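Local atomic coordinates of uncharacterized protein (Bacillus thuringiensis serovar kurstaki, PDB entry 4XE7), a protein that probably polymerises into actin-like filaments that help segregate plasmid DNA, as expected of a bacterial ParM, and is captured here without nucleotide. Residues I38-P47 / R89-Q100; M344-L355 / G373-L384. All blocks are in the same frame, centred on the assembly; numbering follows the deposited sequence.

Contact 1: I38-P47 / R89-Q100; sequences IPTVIAEAPP and RAWYVGAYAKDQ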
loop_
_atom_site.group_PDB
_atom_site.type_symbol
_atom_site.label_atom_id
_atom_site.label_comp_id
_atom_site.label_asym_id
_atom_site.label_seq_id
_atom_site.Cartn_x
_atom_site.Cartn_y
_atom_site.Cartn_z
ATOM N N ILE A 38 -2.198 7.086 -3.604
ATOM C CA ILE A 38 -3.079 8.243 -3.695
ATOM C C ILE A 38 -4.496 7.779 -3.405
ATOM O O ILE A 38 -5.021 6.920 -4.109
ATOM C CB ILE A 38 -3.003 8.912 -5.081
ATOM C CG1 ILE A 38 -1.565 9.367 -5.366
ATOM C CG2 ILE A 38 -3.945 10.113 -5.149
ATOM C CD1 ILE A 38 -1.377 10.123 -6.702
ATOM N N PRO A 39 -5.126 8.333 -2.355
ATOM C CA PRO A 39 -6.492 7.884 -2.069
ATOM C C PRO A 39 -7.434 8.182 -3.246
ATOM O O PRO A 39 -7.318 9.207 -3.947
ATOM C CB PRO A 39 -6.885 8.686 -0.820
ATOM C CG PRO A 39 -5.587 9.218 -0.255
ATOM C CD PRO A 39 -4.667 9.381 -1.422
ATOM N N THR A 40 -8.362 7.264 -3.461
ATOM C CA THR A 40 -9.249 7.325 -4.607
ATOM C C THR A 40 -10.397 8.293 -4.317
ATOM O O THR A 40 -11.548 7.907 -4.065
ATOM C CB THR A 40 -9.743 5.926 -4.952
ATOM O OG1 THR A 40 -8.597 5.069 -5.042
ATOM C CG2 THR A 40 -10.503 5.921 -6.283
ATOM N N VAL A 41 -10.040 9.571 -4.341
ATOM C CA VAL A 41 -10.946 10.647 -4.021
ATOM C C VAL A 41 -10.663 11.793 -4.963
ATOM O O VAL A 41 -9.521 12.252 -5.055
ATOM C CB VAL A 41 -10.774 11.144 -2.582
ATOM C CG1 VAL A 41 -11.763 12.257 -2.308
ATOM C CG2 VAL A 41 -10.951 10.014 -1.583
ATOM N N ILE A 42 -11.684 12.249 -5.677
ATOM C CA ILE A 42 -11.517 13.418 -6.538
ATOM C C ILE A 42 -12.599 14.465 -6.258
ATOM O O ILE A 42 -13.634 14.164 -5.665
ATOM C CB ILE A 42 -11.525 13.011 -8.033
ATOM C CG1 ILE A 42 -12.921 12.580 -8.471
ATOM C CG2 ILE A 42 -10.470 11.900 -8.294
ATOM C CD1 ILE A 42 -13.008 12.191 -9.943
ATOM N N ALA A 43 -12.335 15.701 -6.666
ATOM C CA ALA A 43 -13.277 16.811 -6.491
ATOM C C ALA A 43 -13.041 17.848 -7.586
ATOM O O ALA A 43 -11.890 18.180 -7.875
ATOM C CB ALA A 43 -13.130 17.443 -5.088
ATOM N N GLU A 44 -14.117 18.347 -8.200
ATOM C CA GLU A 44 -14.000 19.359 -9.249
ATOM C C GLU A 44 -13.274 20.607 -8.718
ATOM O O GLU A 44 -13.508 21.038 -7.588
ATOM C CB GLU A 44 -15.386 19.730 -9.815
ATOM C CG GLU A 44 -16.088 18.599 -10.613
ATOM C CD GLU A 44 -17.310 19.080 -11.408
ATOM O OE1 GLU A 44 -17.532 20.308 -11.507
ATOM O OE2 GLU A 44 -18.035 18.230 -11.968
ATOM N N ALA A 45 -12.388 21.170 -9.535
ATOM C CA ALA A 45 -11.504 22.253 -9.096
ATOM C C ALA A 45 -11.526 23.427 -10.060
ATOM O O ALA A 45 -11.847 23.247 -11.238
ATOM C CB ALA A 45 -10.065 21.728 -8.937
ATOM N N PRO A 46 -11.189 24.637 -9.565
ATOM C CA PRO A 46 -11.050 25.822 -10.418
ATOM C C PRO A 46 -9.970 25.624 -11.478
ATOM O O PRO A 46 -9.029 24.847 -11.268
ATOM C CB PRO A 46 -10.640 26.935 -9.434
ATOM C CG PRO A 46 -11.005 26.443 -8.099
ATOM C CD PRO A 46 -10.953 24.951 -8.141
ATOM N N PRO A 47 -10.103 26.323 -12.613
ATOM C CA PRO A 47 -9.160 26.165 -13.731
ATOM C C PRO A 47 -7.741 26.616 -13.379
ATOM O O PRO A 47 -6.770 26.094 -13.926
ATOM C CB PRO A 47 -9.769 27.046 -14.833
ATOM C CG PRO A 47 -10.704 27.979 -14.130
ATOM C CD PRO A 47 -11.222 27.223 -12.942
ATOM N N ARG A 89 -12.146 19.977 -17.241
ATOM C CA ARG A 89 -12.047 20.526 -15.890
ATOM C C ARG A 89 -10.769 20.143 -15.182
ATOM O O ARG A 89 -10.197 19.079 -15.438
ATOM C CB ARG A 89 -13.192 20.021 -15.021
ATOM C CG ARG A 89 -14.525 20.354 -15.536
ATOM C CD ARG A 89 -15.601 19.625 -14.772
ATOM N NE ARG A 89 -16.876 20.086 -15.288
ATOM C CZ ARG A 89 -17.380 21.276 -15.012
ATOM N NH1 ARG A 89 -16.723 22.111 -14.211
ATOM N NH2 ARG A 89 -18.546 21.634 -15.531
ATOM N N ALA A 90 -10.366 20.983 -14.239
ATOM C CA ALA A 90 -9.298 20.631 -13.336
ATOM C C ALA A 90 -9.869 19.887 -12.118
ATOM O O ALA A 90 -11.074 19.959 -11.843
ATOM C CB ALA A 90 -8.535 21.876 -12.912
ATOM N N TRP A 91 -8.995 19.180 -11.400
ATOM C CA TRP A 91 -9.396 18.292 -10.317
ATOM C C TRP A 91 -8.512 18.413 -9.088
ATOM O O TRP A 91 -7.299 18.597 -9.193
ATOM C CB TRP A 91 -9.388 16.826 -10.793
ATOM C CG TRP A 91 -10.413 16.573 -11.837
ATOM C CD1 TRP A 91 -10.243 16.672 -13.182
ATOM C CD2 TRP A 91 -11.786 16.238 -11.626
ATOM N NE1 TRP A 91 -11.426 16.424 -13.830
ATOM C CE2 TRP A 91 -12.394 16.146 -12.895
ATOM C CE3 TRP A 91 -12.570 16.008 -10.488
ATOM C CZ2 TRP A 91 -13.742 15.820 -13.063
ATOM C CZ3 TRP A 91 -13.917 15.692 -10.652
ATOM C CH2 TRP A 91 -14.486 15.599 -11.933
ATOM N N TYR A 92 -9.144 18.305 -7.925
ATOM C CA TYR A 92 -8.463 18.033 -6.682
ATOM C C TYR A 92 -8.397 16.526 -6.553
ATOM O O TYR A 92 -9.395 15.844 -6.800
ATOM C CB TYR A 92 -9.215 18.643 -5.496
ATOM C CG TYR A 92 -9.253 20.153 -5.488
ATOM C CD1 TYR A 92 -8.125 20.894 -5.802
ATOM C CD2 TYR A 92 -10.420 20.835 -5.157
ATOM C CE1 TYR A 92 -8.155 22.263 -5.784
ATOM C CE2 TYR A 92 -10.459 22.206 -5.138
ATOM C CZ TYR A 92 -9.321 22.916 -5.449
ATOM O OH TYR A 92 -9.336 24.288 -5.433
ATOM N N VAL A 93 -7.235 15.998 -6.184
ATOM C CA VAL A 93 -7.046 14.549 -6.162
ATOM C C VAL A 93 -6.410 14.085 -4.864
ATOM O O VAL A 93 -5.450 14.688 -4.399
ATOM C CB VAL A 93 -6.158 14.078 -7.343
ATOM C CG1 VAL A 93 -6.177 12.544 -7.466
ATOM C CG2 VAL A 93 -6.605 14.710 -8.640
ATOM N N GLY A 94 -6.920 12.999 -4.291
ATOM C CA GLY A 94 -6.287 12.390 -3.138
ATOM C C GLY A 94 -6.546 13.119 -1.839
ATOM O O GLY A 94 -7.670 13.569 -1.584
ATOM N N ALA A 95 -5.503 13.254 -1.018
ATOM C CA ALA A 95 -5.635 13.883 0.295
ATOM C C ALA A 95 -6.335 15.240 0.211
ATOM O O ALA A 95 -7.266 15.508 0.962
ATOM C CB ALA A 95 -4.262 14.033 0.957
ATOM N N TYR A 96 -5.908 16.074 -0.731
ATOM C CA TYR A 96 -6.481 17.407 -0.892
ATOM C C TYR A 96 -7.976 17.381 -1.216
ATOM O O TYR A 96 -8.712 18.310 -0.870
ATOM C CB TYR A 96 -5.739 18.166 -1.990
ATOM C CG TYR A 96 -5.878 19.671 -1.908
ATOM C CD1 TYR A 96 -5.892 20.318 -0.681
ATOM C CD2 TYR A 96 -5.983 20.443 -3.063
ATOM C CE1 TYR A 96 -6.019 21.700 -0.601
ATOM C CE2 TYR A 96 -6.108 21.823 -2.995
ATOM C CZ TYR A 96 -6.127 22.446 -1.761
ATOM O OH TYR A 96 -6.248 23.815 -1.686
ATOM N N ALA A 97 -8.417 16.327 -1.896
ATOM C CA ALA A 97 -9.814 16.204 -2.271
ATOM C C ALA A 97 -10.699 15.823 -1.076
ATOM O O ALA A 97 -11.902 16.097 -1.085
ATOM C CB ALA A 97 -9.968 15.190 -3.394
ATOM N N LYS A 98 -10.101 15.195 -0.064
ATOM C CA LYS A 98 -10.807 14.808 1.163
ATOM C C LYS A 98 -11.503 15.993 1.811
ATOM O O LYS A 98 -12.552 15.836 2.432
ATOM C CB LYS A 98 -9.845 14.190 2.185
ATOM C CG LYS A 98 -9.181 12.896 1.766
ATOM C CD LYS A 98 -10.133 11.714 1.873
ATOM C CE LYS A 98 -9.375 10.392 1.771
ATOM N NZ LYS A 98 -8.212 10.352 2.704
ATOM N N ASP A 99 -10.904 17.173 1.657
ATOM C CA ASP A 99 -11.385 18.393 2.298
ATOM C C ASP A 99 -12.357 19.188 1.436
ATOM O O ASP A 99 -12.503 20.395 1.621
ATOM C CB ASP A 99 -10.206 19.293 2.672
ATOM C CG ASP A 99 -9.224 18.608 3.591
ATOM O OD1 ASP A 99 -9.618 18.261 4.724
ATOM O OD2 ASP A 99 -8.058 18.420 3.185
ATOM N N GLN A 100 -13.017 18.517 0.495
ATOM C CA GLN A 100 -14.021 19.174 -0.343
ATOM C C GLN A 100 -15.404 18.594 -0.074
ATOM O O GLN A 100 -15.543 17.395 0.141
ATOM C CB GLN A 100 -13.663 19.031 -1.821
ATOM C CG GLN A 100 -12.285 19.557 -2.164
ATOM C CD GLN A 100 -12.243 21.060 -2.171
ATOM O OE1 GLN A 100 -13.060 21.707 -2.824
ATOM N NE2 GLN A 100 -11.304 21.632 -1.430
HETATM O O HOH W 1 -11.421 23.643 -13.821
HETATM O O HOH W 2 -14.330 22.199 -12.245
#

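Contact 2: M344-L355 / G373-L384; sequences MLKYAEDQKASL and GVLFGYAGLRDL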
loop_
_atom_site.group_PDB
_atom_site.type_symbol
_atom_site.label_atom_id
_atom_site.label_comp_id
_atom_site.label_asym_id
_atom_site.label_seq_id
_atom_site.Cartn_x
_atom_site.Cartn_y
_atom_site.Cartn_z
ATOM N N MET A 344 1.356 -8.614 21.791
ATOM C CA MET A 344 1.923 -9.173 20.554
ATOM C C MET A 344 1.840 -10.719 20.505
ATOM O O MET A 344 1.504 -11.307 19.485
ATOM C CB MET A 344 3.383 -8.753 20.389
ATOM C CG MET A 344 3.631 -7.301 20.036
ATOM S SD MET A 344 5.408 -6.951 20.020
ATOM C CE MET A 344 5.397 -5.405 19.110
ATOM N N LEU A 345 2.167 -11.381 21.609
ATOM C CA LEU A 345 2.251 -12.836 21.585
ATOM C C LEU A 345 0.869 -13.463 21.716
ATOM O O LEU A 345 0.620 -14.540 21.170
ATOM C CB LEU A 345 3.184 -13.341 22.685
ATOM C CG LEU A 345 4.626 -12.884 22.516
ATOM C CD1 LEU A 345 5.466 -13.329 23.708
ATOM C CD2 LEU A 345 5.195 -13.439 21.226
ATOM N N LYS A 346 -0.023 -12.793 22.446
ATOM C CA LYS A 346 -1.422 -13.210 22.503
ATOM C C LYS A 346 -2.024 -13.187 21.087
ATOM O O LYS A 346 -2.693 -14.134 20.640
ATOM C CB LYS A 346 -2.203 -12.298 23.450
ATOM C CG LYS A 346 -3.602 -12.757 23.781
ATOM C CD LYS A 346 -4.002 -12.293 25.178
ATOM C CE LYS A 346 -3.919 -10.784 25.321
ATOM N NZ LYS A 346 -3.806 -10.369 26.755
ATOM N N TYR A 347 -1.744 -12.108 20.369
ATOM C CA TYR A 347 -2.168 -11.991 18.975
ATOM C C TYR A 347 -1.512 -13.062 18.092
ATOM O O TYR A 347 -2.172 -13.679 17.253
ATOM C CB TYR A 347 -1.845 -10.587 18.444
ATOM C CG TYR A 347 -2.074 -10.449 16.949
ATOM C CD1 TYR A 347 -3.358 -10.282 16.429
ATOM C CD2 TYR A 347 -1.010 -10.472 16.064
ATOM C CE1 TYR A 347 -3.564 -10.137 15.056
ATOM C CE2 TYR A 347 -1.208 -10.338 14.696
ATOM C CZ TYR A 347 -2.489 -10.175 14.198
ATOM O OH TYR A 347 -2.683 -10.052 12.835
ATOM N N ALA A 348 -0.209 -13.270 18.276
ATOM C CA ALA A 348 0.518 -14.301 17.513
ATOM C C ALA A 348 -0.077 -15.701 17.697
ATOM O O ALA A 348 -0.238 -16.452 16.745
ATOM C CB ALA A 348 1.971 -14.317 17.906
ATOM N N GLU A 349 -0.400 -16.036 18.934
ATOM C CA GLU A 349 -0.971 -17.330 19.271
ATOM C C GLU A 349 -2.365 -17.501 18.643
ATOM O O GLU A 349 -2.692 -18.556 18.076
ATOM C CB GLU A 349 -1.016 -17.477 20.803
ATOM C CG GLU A 349 -1.430 -18.859 21.298
ATOM C CD GLU A 349 -0.626 -19.979 20.657
ATOM O OE1 GLU A 349 0.612 -20.013 20.839
ATOM O OE2 GLU A 349 -1.236 -20.829 19.969
ATOM N N ASP A 350 -3.187 -16.464 18.705
ATOM C CA ASP A 350 -4.501 -16.540 18.074
ATOM C C ASP A 350 -4.391 -16.657 16.554
ATOM O O ASP A 350 -5.116 -17.424 15.921
ATOM C CB ASP A 350 -5.343 -15.332 18.458
ATOM C CG ASP A 350 -5.788 -15.395 19.907
ATOM O OD1 ASP A 350 -5.837 -16.530 20.448
ATOM O OD2 ASP A 350 -6.084 -14.331 20.494
ATOM N N GLN A 351 -3.462 -15.913 15.967
ATOM C CA GLN A 351 -3.202 -16.082 14.548
ATOM C C GLN A 351 -2.646 -17.469 14.236
ATOM O O GLN A 351 -2.971 -18.052 13.201
ATOM C CB GLN A 351 -2.242 -15.003 14.049
ATOM C CG GLN A 351 -2.958 -13.636 13.795
ATOM C CD GLN A 351 -3.883 -13.677 12.557
ATOM O OE1 GLN A 351 -3.991 -14.697 11.882
ATOM N NE2 GLN A 351 -4.542 -12.567 12.270
ATOM N N LYS A 352 -1.795 -17.986 15.122
ATOM C CA LYS A 352 -1.227 -19.321 14.899
ATOM C C LYS A 352 -2.322 -20.368 14.711
ATOM O O LYS A 352 -2.309 -21.138 13.755
ATOM C CB LYS A 352 -0.325 -19.734 16.065
ATOM C CG LYS A 352 0.335 -21.099 15.823
ATOM C CD LYS A 352 0.545 -21.888 17.108
ATOM C CE LYS A 352 1.320 -23.185 16.850
ATOM N NZ LYS A 352 2.771 -23.094 17.158
ATOM N N ALA A 353 -3.274 -20.386 15.637
ATOM C CA ALA A 353 -4.383 -21.322 15.573
ATOM C C ALA A 353 -5.161 -21.166 14.258
ATOM O O ALA A 353 -5.545 -22.148 13.636
ATOM C CB ALA A 353 -5.312 -21.126 16.771
ATOM N N SER A 354 -5.372 -19.923 13.836
ATOM C CA SER A 354 -6.090 -19.642 12.592
ATOM C C SER A 354 -5.323 -20.105 11.340
ATOM O O SER A 354 -5.885 -20.748 10.430
ATOM C CB SER A 354 -6.370 -18.132 12.503
ATOM O OG SER A 354 -6.781 -17.769 11.197
ATOM N N LEU A 355 -4.040 -19.747 11.299
ATOM C CA LEU A 355 -3.170 -20.052 10.166
ATOM C C LEU A 355 -2.894 -21.543 10.020
ATOM O O LEU A 355 -2.788 -22.065 8.897
ATOM C CB LEU A 355 -1.838 -19.311 10.308
ATOM C CG LEU A 355 -1.952 -17.789 10.294
ATOM C CD1 LEU A 355 -0.658 -17.156 10.730
ATOM C CD2 LEU A 355 -2.316 -17.329 8.899
ATOM N N GLY A 373 -0.352 -6.903 10.312
ATOM C CA GLY A 373 -0.455 -7.843 11.416
ATOM C C GLY A 373 0.808 -8.681 11.604
ATOM O O GLY A 373 1.138 -9.091 12.713
ATOM N N VAL A 374 1.519 -8.952 10.516
ATOM C CA VAL A 374 2.766 -9.703 10.618
ATOM C C VAL A 374 3.806 -8.888 11.377
ATOM O O VAL A 374 4.604 -9.430 12.146
ATOM C CB VAL A 374 3.307 -10.088 9.234
ATOM C CG1 VAL A 374 4.569 -10.894 9.355
ATOM C CG2 VAL A 374 2.267 -10.900 8.470
ATOM N N LEU A 375 3.767 -7.578 11.170
ATOM C CA LEU A 375 4.682 -6.663 11.829
ATOM C C LEU A 375 4.365 -6.552 13.316
ATOM O O LEU A 375 5.260 -6.582 14.146
ATOM C CB LEU A 375 4.604 -5.288 11.176
ATOM C CG LEU A 375 4.847 -5.229 9.666
ATOM C CD1 LEU A 375 4.502 -3.841 9.133
ATOM C CD2 LEU A 375 6.276 -5.595 9.326
ATOM N N PHE A 376 3.088 -6.414 13.644
ATOM C CA PHE A 376 2.666 -6.374 15.041
ATOM C C PHE A 376 2.984 -7.689 15.764
ATOM O O PHE A 376 3.506 -7.690 16.901
ATOM C CB PHE A 376 1.163 -6.066 15.132
ATOM C CG PHE A 376 0.620 -6.067 16.542
ATOM C CD1 PHE A 376 0.985 -5.073 17.442
ATOM C CD2 PHE A 376 -0.256 -7.051 16.961
ATOM C CE1 PHE A 376 0.490 -5.074 18.738
ATOM C CE2 PHE A 376 -0.771 -7.050 18.250
ATOM C CZ PHE A 376 -0.392 -6.060 19.142
ATOM N N GLY A 377 2.683 -8.802 15.092
ATOM C CA GLY A 377 2.814 -10.136 15.676
ATOM C C GLY A 377 4.128 -10.829 15.392
ATOM O O GLY A 377 4.294 -12.011 15.710
ATOM N N TYR A 378 5.076 -10.086 14.824
ATOM C CA TYR A 378 6.353 -10.651 14.387
ATOM C C TYR A 378 7.078 -11.468 15.474
ATOM O O TYR A 378 7.612 -12.532 15.176
ATOM C CB TYR A 378 7.288 -9.541 13.861
ATOM C CG TYR A 378 8.581 -10.090 13.273
ATOM C CD1 TYR A 378 9.740 -10.176 14.035
ATOM C CD2 TYR A 378 8.629 -10.554 11.963
ATOM C CE1 TYR A 378 10.932 -10.712 13.494
ATOM C CE2 TYR A 378 9.796 -11.081 11.422
ATOM C CZ TYR A 378 10.948 -11.151 12.191
ATOM O OH TYR A 378 12.106 -11.674 11.650
ATOM N N ALA A 379 7.105 -10.984 16.716
ATOM C CA ALA A 379 7.874 -11.668 17.760
ATOM C C ALA A 379 7.440 -13.112 17.952
ATOM O O ALA A 379 8.259 -13.978 18.236
ATOM C CB ALA A 379 7.769 -10.906 19.093
ATOM N N GLY A 380 6.151 -13.377 17.776
ATOM C CA GLY A 380 5.646 -14.737 17.855
ATOM C C GLY A 380 5.555 -15.443 16.505
ATOM O O GLY A 380 5.980 -16.599 16.367
ATOM N N LEU A 381 5.025 -14.748 15.500
ATOM C CA LEU A 381 4.802 -15.363 14.185
ATOM C C LEU A 381 6.083 -15.940 13.597
ATOM O O LEU A 381 6.049 -16.972 12.926
ATOM C CB LEU A 381 4.194 -14.343 13.212
ATOM C CG LEU A 381 2.783 -13.890 13.583
ATOM C CD1 LEU A 381 2.357 -12.653 12.779
ATOM C CD2 LEU A 381 1.809 -15.019 13.377
ATOM N N ARG A 382 7.218 -15.297 13.846
ATOM C CA ARG A 382 8.467 -15.809 13.254
ATOM C C ARG A 382 8.813 -17.238 13.700
ATOM O O ARG A 382 9.534 -17.935 13.004
ATOM C CB ARG A 382 9.640 -14.880 13.568
ATOM C CG ARG A 382 9.991 -14.860 15.013
ATOM C CD ARG A 382 11.146 -13.945 15.257
ATOM N NE ARG A 382 11.433 -13.849 16.680
ATOM C CZ ARG A 382 12.401 -13.096 17.173
ATOM N NH1 ARG A 382 13.151 -12.387 16.342
ATOM N NH2 ARG A 382 12.619 -13.058 18.477
ATOM N N ASP A 383 8.288 -17.667 14.847
ATOM C CA ASP A 383 8.389 -19.067 15.276
ATOM C C ASP A 383 7.804 -20.052 14.255
ATOM O O ASP A 383 8.275 -21.187 14.137
ATOM C CB ASP A 383 7.666 -19.285 16.613
ATOM C CG ASP A 383 8.407 -18.686 17.797
ATOM O OD1 ASP A 383 9.562 -18.237 17.634
ATOM O OD2 ASP A 383 7.823 -18.683 18.900
ATOM N N LEU A 384 6.769 -19.642 13.525
ATOM C CA LEU A 384 6.144 -20.564 12.567
ATOM C C LEU A 384 7.059 -20.870 11.393
ATOM O O LEU A 384 6.813 -21.812 10.636
ATOM C CB LEU A 384 4.826 -20.005 12.050
ATOM C CG LEU A 384 3.759 -19.881 13.128
ATOM C CD1 LEU A 384 2.572 -19.135 12.556
ATOM C CD2 LEU A 384 3.342 -21.254 13.595
#

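Contact 1: I38-P47 / R89-Q100
The Y92 phenol ring carries the methyl of A45 on one face, CB standing 3.6 Å from the ring centroid and only 4° off its normal, a CH-pi contact. At the hydroxyl end P46 crosses the ring at about a right angle, its CD 3.2 Å from Y92 OH. The W91 indole has A43 N in its plane at the edge; E44 runs alongside it, pointing the same way, with CG 3.6 Å from W91 CZ3, and I42 CD1 approaches CZ3 from the opposite side of the indole plane. Over one face of the R89 guanidinium, towards the rim, sits E44 OE1, 3.3 Å from R89 NH1. From this position above the plane the attraction is electrostatic and not a directed hydrogen bond; D85 binds R89 NE, and a water in the guanidinium plane links R89 NH1 to A45 O. V41 reaches the short helix 95-98: it turns CG1 away from its own amide nitrogen (chi1 -179°), and that methyl meets A97 CB at 3.6 Å while CG2 lies against the bent chain of K98.

Between the backbones, A43 and Y92 form a hydrogen-bonded antiparallel pair, flanked by the non-hydrogen-bonded pairs I42-V93 and E44-W91. The bond from Y92 N to A43 O is short, 2.7 Å, and nearly straight at 166°. Beyond the ladder G94 N donates to V41 O at 2.8 Å. Strand 33-45 is thus joined to strand 90-93 inside the large mixed sheet, consistent with the N-terminal domain of an actin-like fold.

Contact 2: M344-L355 / G373-L384
F376 turns its edge towards the face of Y347 in an offset edge-to-face pair, ring centroids 5.4 Å apart and planes at 63°. Both rings leave their helices with CG anti to the backbone N (chi1 172° for Y347, 177° for F376), which brings Y347 CD2 to 3.6 Å from F376 CD2. M344 lies over one face of the phenylalanine, its CG offset towards the rim, and the same CG is 3.2 Å from F376 O. The tyrosine ring is further confined by its own helix, where Q351 CG lies over the rim of the face turned away from F376, and by G373 O and G377 CA at its edge; Y347 OH is 3.4 Å from G373 CA.

Glycines let the backbones come close. A348 CB packs on G380 CA at 3.7 Å, and L345 extends CD2 to the same residue. Farther along, L381 CD2 rests against both Q351 CB and L355 CD1, while L384 CD2 lies 3.7 Å from K352 CG. No hydrogen bond links the two segments; the amide of Q351 instead reaches S242 through NE2. Y267 from helix 265-279 meets both aromatic rings, making a second edge-to-face pair with Y347. Packing of the long helix 337-362 against the two short helices that follow strand 366-370 builds a buried helical layer beside the five-stranded sheet, consistent with the second major domain of an actin-like protein.

Overall arrangement
From the N terminus, the chain passes through strands 13-17 and 21-27 into strand 33-45, then makes an excursion of 41 residues that includes strand 73-79 before contact 1 closes it by bringing 89-100 back alongside 38-47. Contact 2 opens much later, on helix 337-362, and closes a shorter excursion of 17 residues through strand 366-370. The two are in series, neither nested nor crossed. They lie on opposite sides of the chain's centre, their own centres about 39 Å apart and their nearest atoms about 18 Å. Contact 1 joins neighbouring strands of the eight-stranded sheet, whereas contact 2 ties together helices beside the five-stranded sheet.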